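Local structure of ApeI dehydratase-like domain-containing protein (Pectobacterium atrosepticum, 3ESI) at residues Q19-L24 against T83-L88; V59-W64 against L88-G93. The protein is of unknown function but belongs to the ApeI dehydratase-like family of the HotDog clan, and may therefore act on acyl thioesters. All coordinates share one frame; numbering follows the deposited sequence.

Contact 1. Residues Q19-L24 against T83-L88; sequences QVELML and TLRLVL
Across the strand pair the carbonyl oxygen of Leu24 is gripped twice: Leu84 N donates to Leu24 O at 2.7 Å with its N-H nearly straight on the acceptor, and the CA-H of Thr83 adds a weaker contact, Thr83 CA lying 3.4 Å from Leu24 O. The setting is the antiparallel sheet of a hotdog fold, in which 19-24 and 83-88 are neighbouring strands whose segment axes approach to 4.6 Å. Three hydrogen-bonded pairs, Val20 with Leu88, Leu22 with Leu86 and Leu24 with Leu84, are each closed by two backbone bonds.

Glu21 and Arg85 stand diagonally on the same face, on successive non-hydrogen-bonded pairs. Both have CG anti to the backbone N. Glu21 then runs extended, whereas Arg85 bends at chi3 (-57°), so the chains cross obliquely and the carboxylate and guanidinium planes stand 75° apart. In their salt bridge Arg85 NH1 donates to Glu21 OE2 at 2.7 Å, meeting it nearly along its C-O axis; the oxygen is tilted out of the guanidinium plane, and the N-H is bent to 133°. Arg85 NH2 forms a salt bridge with Glu109.

The other face is apolar and turns toward helix 45-59, where Leu22 and Leu88 touch Tyr55. Here Leu24 crosses Leu86 obliquely, while Val20 lies alongside Leu88, its CG1 in the crowded position between backbone N and carbonyl carbon and 3.7 Å from Leu88 CB.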
ATOM      1  N   GLN A  19     -22.552  23.393  -7.832  1.00 60.82           N
ATOM      2  CA  GLN A  19     -22.044  22.901  -6.560  1.00 59.83           C
ATOM      3  C   GLN A  19     -23.028  21.967  -5.875  1.00 58.11           C
ATOM      4  O   GLN A  19     -24.245  22.127  -5.974  1.00 58.31           O
ATOM      5  CB  GLN A  19     -21.722  24.070  -5.619  1.00 61.03           C
ATOM      6  CG  GLN A  19     -20.663  25.014  -6.159  1.00 65.58           C
ATOM      7  CD  GLN A  19     -20.909  26.482  -5.787  1.00 67.53           C
ATOM      8  OE1 GLN A  19     -20.618  26.913  -4.667  1.00 68.45           O
ATOM      9  NE2 GLN A  19     -21.455  27.251  -6.737  1.00 66.26           N
ATOM     10  N   VAL A  20     -22.479  20.976  -5.190  1.00 55.09           N
ATOM     11  CA  VAL A  20     -23.279  20.025  -4.446  1.00 51.92           C
ATOM     12  C   VAL A  20     -22.460  19.674  -3.216  1.00 50.24           C
ATOM     13  O   VAL A  20     -21.245  19.473  -3.297  1.00 49.74           O
ATOM     14  CB  VAL A  20     -23.590  18.746  -5.264  1.00 52.35           C
ATOM     15  CG1 VAL A  20     -22.314  17.955  -5.539  1.00 49.85           C
ATOM     16  CG2 VAL A  20     -24.601  17.898  -4.509  1.00 51.57           C
ATOM     17  N   GLU A  21     -23.122  19.645  -2.071  1.00 47.45           N
ATOM     18  CA  GLU A  21     -22.453  19.321  -0.833  1.00 44.76           C
ATOM     19  C   GLU A  21     -23.072  18.069  -0.264  1.00 42.87           C
ATOM     20  O   GLU A  21     -24.293  17.974  -0.150  1.00 43.03           O
ATOM     21  CB  GLU A  21     -22.602  20.461   0.163  1.00 45.41           C
ATOM     22  CG  GLU A  21     -21.861  20.208   1.454  1.00 47.04           C
ATOM     23  CD  GLU A  21     -21.860  21.412   2.363  1.00 48.09           C
ATOM     24  OE1 GLU A  21     -21.770  22.546   1.837  1.00 49.91           O
ATOM     25  OE2 GLU A  21     -21.926  21.227   3.597  1.00 47.44           O
ATOM     26  N   LEU A  22     -22.240  17.096   0.071  1.00 40.96           N
ATOM     27  CA  LEU A  22     -22.752  15.867   0.644  1.00 39.76           C
ATOM     28  C   LEU A  22     -22.157  15.611   2.005  1.00 39.35           C
ATOM     29  O   LEU A  22     -21.042  16.035   2.299  1.00 39.71           O
ATOM     30  CB  LEU A  22     -22.437  14.665  -0.246  1.00 39.97           C
ATOM     31  CG  LEU A  22     -23.200  14.537  -1.558  1.00 41.51           C
ATOM     32  CD1 LEU A  22     -22.759  15.623  -2.523  1.00 40.60           C
ATOM     33  CD2 LEU A  22     -22.931  13.174  -2.151  1.00 43.25           C
ATOM     34  N   MET A  23     -22.920  14.943   2.856  1.00 37.94           N
ATOM     35  CA  MET A  23     -22.411  14.566   4.164  1.00 37.69           C
ATOM     36  C   MET A  23     -22.363  13.062   3.975  1.00 35.61           C
ATOM     37  O   MET A  23     -23.368  12.449   3.613  1.00 33.85           O
ATOM     38  CB  MET A  23     -23.378  14.958   5.286  1.00 40.97           C
ATOM     39  CG  MET A  23     -22.810  14.722   6.684  1.00 44.88           C
ATOM     40  SD  MET A  23     -23.788  15.451   8.034  1.00 50.26           S
ATOM     41  CE  MET A  23     -23.140  17.199   7.963  1.00 47.16           C
ATOM     42  N   LEU A  24     -21.188  12.477   4.168  1.00 33.41           N
ATOM     43  CA  LEU A  24     -21.017  11.036   3.971  1.00 31.91           C
ATOM     44  C   LEU A  24     -20.454  10.351   5.211  1.00 32.58           C
ATOM     45  O   LEU A  24     -19.753  10.963   6.026  1.00 31.98           O
ATOM     46  CB  LEU A  24     -20.071  10.780   2.785  1.00 29.17           C
ATOM     47  CG  LEU A  24     -20.287  11.648   1.546  1.00 28.41           C
ATOM     48  CD1 LEU A  24     -19.158  11.427   0.564  1.00 32.48           C
ATOM     49  CD2 LEU A  24     -21.607  11.331   0.913  1.00 29.16           C
ATOM     50  N   THR A  83     -17.182  10.891   9.713  1.00 36.15           N
ATOM     51  CA  THR A  83     -18.233  11.616   8.997  1.00 35.91           C
ATOM     52  C   THR A  83     -17.522  12.661   8.142  1.00 34.33           C
ATOM     53  O   THR A  83     -16.652  13.385   8.633  1.00 33.82           O
ATOM     54  CB  THR A  83     -19.211  12.288   9.983  1.00 35.77           C
ATOM     55  OG1 THR A  83     -19.849  11.270  10.763  1.00 37.03           O
ATOM     56  CG2 THR A  83     -20.278  13.083   9.242  1.00 34.29           C
ATOM     57  N   LEU A  84     -17.882  12.724   6.864  1.00 34.42           N
ATOM     58  CA  LEU A  84     -17.229  13.650   5.940  1.00 36.00           C
ATOM     59  C   LEU A  84     -18.149  14.600   5.196  1.00 36.98           C
ATOM     60  O   LEU A  84     -19.292  14.267   4.874  1.00 39.24           O
ATOM     61  CB  LEU A  84     -16.451  12.875   4.870  1.00 33.82           C
ATOM     62  CG  LEU A  84     -15.454  11.772   5.229  1.00 33.95           C
ATOM     63  CD1 LEU A  84     -14.935  11.113   3.934  1.00 33.48           C
ATOM     64  CD2 LEU A  84     -14.301  12.361   6.041  1.00 32.49           C
ATOM     65  N   ARG A  85     -17.633  15.788   4.916  1.00 37.62           N
ATOM     66  CA  ARG A  85     -18.363  16.750   4.110  1.00 37.99           C
ATOM     67  C   ARG A  85     -17.618  16.706   2.762  1.00 36.80           C
ATOM     68  O   ARG A  85     -16.390  16.781   2.714  1.00 37.07           O
ATOM     69  CB  ARG A  85     -18.288  18.172   4.693  1.00 39.06           C
ATOM     70  CG  ARG A  85     -19.225  19.151   3.977  1.00 40.99           C
ATOM     71  CD  ARG A  85     -18.813  20.613   4.152  1.00 45.22           C
ATOM     72  NE  ARG A  85     -18.715  21.037   5.548  1.00 49.98           N
ATOM     73  CZ  ARG A  85     -19.732  21.077   6.412  1.00 52.15           C
ATOM     74  NH1 ARG A  85     -20.959  20.716   6.045  1.00 53.46           N
ATOM     75  NH2 ARG A  85     -19.517  21.484   7.656  1.00 51.99           N
ATOM     76  N   LEU A  86     -18.359  16.540   1.679  1.00 35.75           N
ATOM     77  CA  LEU A  86     -17.777  16.504   0.355  1.00 33.99           C
ATOM     78  C   LEU A  86     -18.354  17.652  -0.461  1.00 34.66           C
ATOM     79  O   LEU A  86     -19.565  17.724  -0.671  1.00 34.97           O
ATOM     80  CB  LEU A  86     -18.102  15.181  -0.347  1.00 31.34           C
ATOM     81  CG  LEU A  86     -17.656  15.166  -1.819  1.00 29.95           C
ATOM     82  CD1 LEU A  86     -16.144  15.311  -1.869  1.00 28.15           C
ATOM     83  CD2 LEU A  86     -18.081  13.870  -2.524  1.00 26.78           C
ATOM     84  N   VAL A  87     -17.491  18.556  -0.904  1.00 34.36           N
ATOM     85  CA  VAL A  87     -17.924  19.680  -1.730  1.00 34.26           C
ATOM     86  C   VAL A  87     -17.368  19.500  -3.148  1.00 35.76           C
ATOM     87  O   VAL A  87     -16.155  19.341  -3.332  1.00 33.97           O
ATOM     88  CB  VAL A  87     -17.412  21.043  -1.165  1.00 34.59           C
ATOM     89  CG1 VAL A  87     -17.884  22.186  -2.052  1.00 31.78           C
ATOM     90  CG2 VAL A  87     -17.914  21.255   0.258  1.00 32.53           C
ATOM     91  N   LEU A  88     -18.267  19.512  -4.132  1.00 38.00           N
ATOM     92  CA  LEU A  88     -17.918  19.374  -5.549  1.00 40.40           C
ATOM     93  C   LEU A  88     -18.331  20.638  -6.304  1.00 43.13           C
ATOM     94  O   LEU A  88     -19.494  21.049  -6.230  1.00 41.96           O
ATOM     95  CB  LEU A  88     -18.666  18.198  -6.182  1.00 39.65           C
ATOM     96  CG  LEU A  88     -18.152  16.764  -6.100  1.00 41.81           C
ATOM     97  CD1 LEU A  88     -17.556  16.490  -4.740  1.00 41.58           C
ATOM     98  CD2 LEU A  88     -19.310  15.817  -6.399  1.00 40.73           C
TER

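Contact 2. Residues V59-W64 against L88-G93; sequences VLAQGW and LIWHAG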
ATOM      1  N   VAL A  59     -24.682  13.938 -10.608  1.00 51.81           N
ATOM      2  CA  VAL A  59     -25.344  15.144 -10.126  1.00 51.44           C
ATOM      3  C   VAL A  59     -24.933  16.467 -10.794  1.00 51.59           C
ATOM      4  O   VAL A  59     -25.710  17.419 -10.796  1.00 51.60           O
ATOM      5  CB  VAL A  59     -25.150  15.284  -8.590  1.00 50.54           C
ATOM      6  CG1 VAL A  59     -25.835  16.531  -8.079  1.00 49.61           C
ATOM      7  CG2 VAL A  59     -25.701  14.058  -7.880  1.00 50.01           C
ATOM      8  N   LEU A  60     -23.732  16.549 -11.355  1.00 51.24           N
ATOM      9  CA  LEU A  60     -23.317  17.797 -11.980  1.00 51.12           C
ATOM     10  C   LEU A  60     -23.001  17.711 -13.470  1.00 52.08           C
ATOM     11  O   LEU A  60     -23.513  18.501 -14.259  1.00 52.74           O
ATOM     12  CB  LEU A  60     -22.118  18.384 -11.231  1.00 49.91           C
ATOM     13  CG  LEU A  60     -22.353  18.707  -9.752  1.00 49.85           C
ATOM     14  CD1 LEU A  60     -21.101  19.345  -9.160  1.00 49.41           C
ATOM     15  CD2 LEU A  60     -23.548  19.645  -9.607  1.00 49.07           C
ATOM     16  N   ALA A  61     -22.160  16.756 -13.855  1.00 53.32           N
ATOM     17  CA  ALA A  61     -21.769  16.600 -15.250  1.00 53.16           C
ATOM     18  C   ALA A  61     -22.197  15.248 -15.787  1.00 54.04           C
ATOM     19  O   ALA A  61     -21.368  14.383 -16.057  1.00 52.93           O
ATOM     20  CB  ALA A  61     -20.266  16.760 -15.371  1.00 52.77           C
ATOM     21  N   GLN A  62     -23.503  15.085 -15.954  1.00 56.30           N
ATOM     22  CA  GLN A  62     -24.081  13.837 -16.431  1.00 59.18           C
ATOM     23  C   GLN A  62     -23.457  13.236 -17.695  1.00 60.24           C
ATOM     24  O   GLN A  62     -23.244  12.016 -17.776  1.00 61.02           O
ATOM     25  CB  GLN A  62     -25.593  14.010 -16.630  1.00 61.13           C
ATOM     26  CG  GLN A  62     -26.407  14.022 -15.327  1.00 63.68           C
ATOM     27  CD  GLN A  62     -26.150  15.246 -14.453  1.00 66.30           C
ATOM     28  OE1 GLN A  62     -26.613  15.305 -13.311  1.00 67.70           O
ATOM     29  NE2 GLN A  62     -25.421  16.232 -14.986  1.00 66.49           N
ATOM     30  N   GLY A  63     -23.158  14.075 -18.680  1.00 59.53           N
ATOM     31  CA  GLY A  63     -22.582  13.550 -19.903  1.00 58.61           C
ATOM     32  C   GLY A  63     -21.070  13.619 -19.990  1.00 58.18           C
ATOM     33  O   GLY A  63     -20.518  13.678 -21.091  1.00 57.69           O
ATOM     34  N   TRP A  64     -20.390  13.609 -18.847  1.00 56.32           N
ATOM     35  CA  TRP A  64     -18.933  13.679 -18.847  1.00 53.94           C
ATOM     36  C   TRP A  64     -18.261  12.521 -18.116  1.00 52.61           C
ATOM     37  O   TRP A  64     -18.911  11.734 -17.429  1.00 54.18           O
ATOM     38  CB  TRP A  64     -18.479  14.995 -18.224  1.00 53.93           C
ATOM     39  CG  TRP A  64     -19.030  16.213 -18.909  1.00 54.54           C
ATOM     40  CD1 TRP A  64     -20.352  16.554 -19.055  1.00 53.35           C
ATOM     41  CD2 TRP A  64     -18.273  17.262 -19.529  1.00 53.65           C
ATOM     42  NE1 TRP A  64     -20.459  17.752 -19.728  1.00 52.99           N
ATOM     43  CE2 TRP A  64     -19.201  18.210 -20.030  1.00 53.90           C
ATOM     44  CE3 TRP A  64     -16.903  17.496 -19.710  1.00 53.23           C
ATOM     45  CZ2 TRP A  64     -18.800  19.376 -20.702  1.00 52.29           C
ATOM     46  CZ3 TRP A  64     -16.502  18.660 -20.380  1.00 52.84           C
ATOM     47  CH2 TRP A  64     -17.451  19.582 -20.867  1.00 52.48           C
ATOM     48  N   LEU A  88     -18.267  19.512  -4.132  1.00 38.00           N
ATOM     49  CA  LEU A  88     -17.918  19.374  -5.549  1.00 40.40           C
ATOM     50  C   LEU A  88     -18.331  20.638  -6.304  1.00 43.13           C
ATOM     51  O   LEU A  88     -19.494  21.049  -6.230  1.00 41.96           O
ATOM     52  CB  LEU A  88     -18.666  18.198  -6.182  1.00 39.65           C
ATOM     53  CG  LEU A  88     -18.152  16.764  -6.100  1.00 41.81           C
ATOM     54  CD1 LEU A  88     -17.556  16.490  -4.740  1.00 41.58           C
ATOM     55  CD2 LEU A  88     -19.310  15.817  -6.399  1.00 40.73           C
ATOM     56  N   ILE A  89     -17.393  21.234  -7.043  1.00 44.87           N
ATOM     57  CA  ILE A  89     -17.670  22.434  -7.839  1.00 46.43           C
ATOM     58  C   ILE A  89     -17.293  22.154  -9.295  1.00 49.61           C
ATOM     59  O   ILE A  89     -16.143  21.816  -9.586  1.00 51.05           O
ATOM     60  CB  ILE A  89     -16.843  23.641  -7.345  1.00 45.56           C
ATOM     61  CG1 ILE A  89     -17.207  23.968  -5.892  1.00 44.46           C
ATOM     62  CG2 ILE A  89     -17.098  24.843  -8.244  1.00 44.97           C
ATOM     63  CD1 ILE A  89     -16.268  24.961  -5.228  1.00 42.28           C
ATOM     64  N   TRP A  90     -18.246  22.283 -10.211  1.00 51.66           N
ATOM     65  CA  TRP A  90     -17.947  22.021 -11.613  1.00 54.90           C
ATOM     66  C   TRP A  90     -18.120  23.202 -12.543  1.00 56.02           C
ATOM     67  O   TRP A  90     -19.213  23.757 -12.675  1.00 57.20           O
ATOM     68  CB  TRP A  90     -18.784  20.865 -12.156  1.00 56.71           C
ATOM     69  CG  TRP A  90     -18.399  20.511 -13.568  1.00 59.36           C
ATOM     70  CD1 TRP A  90     -17.140  20.210 -14.028  1.00 59.55           C
ATOM     71  CD2 TRP A  90     -19.270  20.412 -14.693  1.00 59.91           C
ATOM     72  NE1 TRP A  90     -17.182  19.928 -15.373  1.00 61.27           N
ATOM     73  CE2 TRP A  90     -18.476  20.046 -15.807  1.00 61.57           C
ATOM     74  CE3 TRP A  90     -20.644  20.594 -14.871  1.00 61.31           C
ATOM     75  CZ2 TRP A  90     -19.013  19.863 -17.080  1.00 63.42           C
ATOM     76  CZ3 TRP A  90     -21.184  20.411 -16.137  1.00 63.91           C
ATOM     77  CH2 TRP A  90     -20.367  20.049 -17.228  1.00 65.70           C
ATOM     78  N   HIS A  91     -17.027  23.548 -13.215  1.00 56.99           N
ATOM     79  CA  HIS A  91     -16.986  24.655 -14.166  1.00 57.33           C
ATOM     80  C   HIS A  91     -16.916  24.068 -15.580  1.00 56.79           C
ATOM     81  O   HIS A  91     -15.835  23.791 -16.085  1.00 56.88           O
ATOM     82  CB  HIS A  91     -15.748  25.512 -13.874  1.00 57.82           C
ATOM     83  CG  HIS A  91     -15.744  26.839 -14.565  1.00 60.39           C
ATOM     84  ND1 HIS A  91     -14.947  27.886 -14.153  1.00 60.48           N
ATOM     85  CD2 HIS A  91     -16.433  27.289 -15.640  1.00 60.78           C
ATOM     86  CE1 HIS A  91     -15.146  28.924 -14.944  1.00 61.02           C
ATOM     87  NE2 HIS A  91     -16.043  28.588 -15.855  1.00 60.72           N
ATOM     88  N   ALA A  92     -18.072  23.867 -16.206  1.00 56.83           N
ATOM     89  CA  ALA A  92     -18.130  23.294 -17.548  1.00 57.41           C
ATOM     90  C   ALA A  92     -17.313  24.085 -18.570  1.00 58.81           C
ATOM     91  O   ALA A  92     -16.941  23.564 -19.630  1.00 59.39           O
ATOM     92  CB  ALA A  92     -19.571  23.193 -18.002  1.00 56.81           C
ATOM     93  N   GLY A  93     -17.045  25.349 -18.261  1.00 58.10           N
ATOM     94  CA  GLY A  93     -16.260  26.158 -19.169  1.00 58.43           C
ATOM     95  C   GLY A  93     -14.860  25.585 -19.259  1.00 58.97           C
ATOM     96  O   GLY A  93     -14.479  25.018 -20.289  1.00 59.86           O
TER
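After helix 45-59 the chain makes a type I turn from Ala61 to Trp64, closed by Trp64 N on Ala61 O at 3.1 Å, and this connection faces the end of strand 83-91 where it runs out into the loop at Ala92. The backbones stay apart, Leu60 and Trp90 being the nearest pair with CA atoms 6.8 Å from each other, so side chains make most of the join.

Trp90 is the centrepiece. With CG anti to its backbone N (chi1 -175°), the indole reaches across to the turn. The methyl of Ala61 sits over one face in a CH-pi contact, CB 3.5 Å from the centroid of the six-membered ring and almost on its normal; Ala92 CA lies over the opposite face. The benzo edge of Trp90 points into the face of Trp64, Trp90 CZ2 coming 3.4 Å from Trp64 CE2, with the ring planes at 72°. Leu60 CD1 packs against the base of the Trp90 side chain, touching Trp90 CB and Leu88 CB.

Trp64 also rests on Leu119 and Pro121 of strand 108-121. The result is a T-shaped tryptophan pair at the C-terminal end of the central helix, packing that helix's exit against the surrounding sheet of the hotdog fold.

Contacts 1 and 2 lie along one strand, 83-91, with centres about 15 Å apart, and share Leu88, which pairs through its backbone with Val20 and meets Leu60 through its side chain. Their segments alternate along the chain, so the helix and its exit turn lie, in sequence, between the two strands paired in contact 1. Side chains join them directly: Val20 CG1 is 4.1 Å from Leu60 CD1, and Val20 CG2 lies 4.0 Å from Val59 CG1 at the helix end. The apolar face of contact 1 thus reaches the tryptophan pair of contact 2 by way of Leu60, both being part of the packing between helix 45-59 and its sheet.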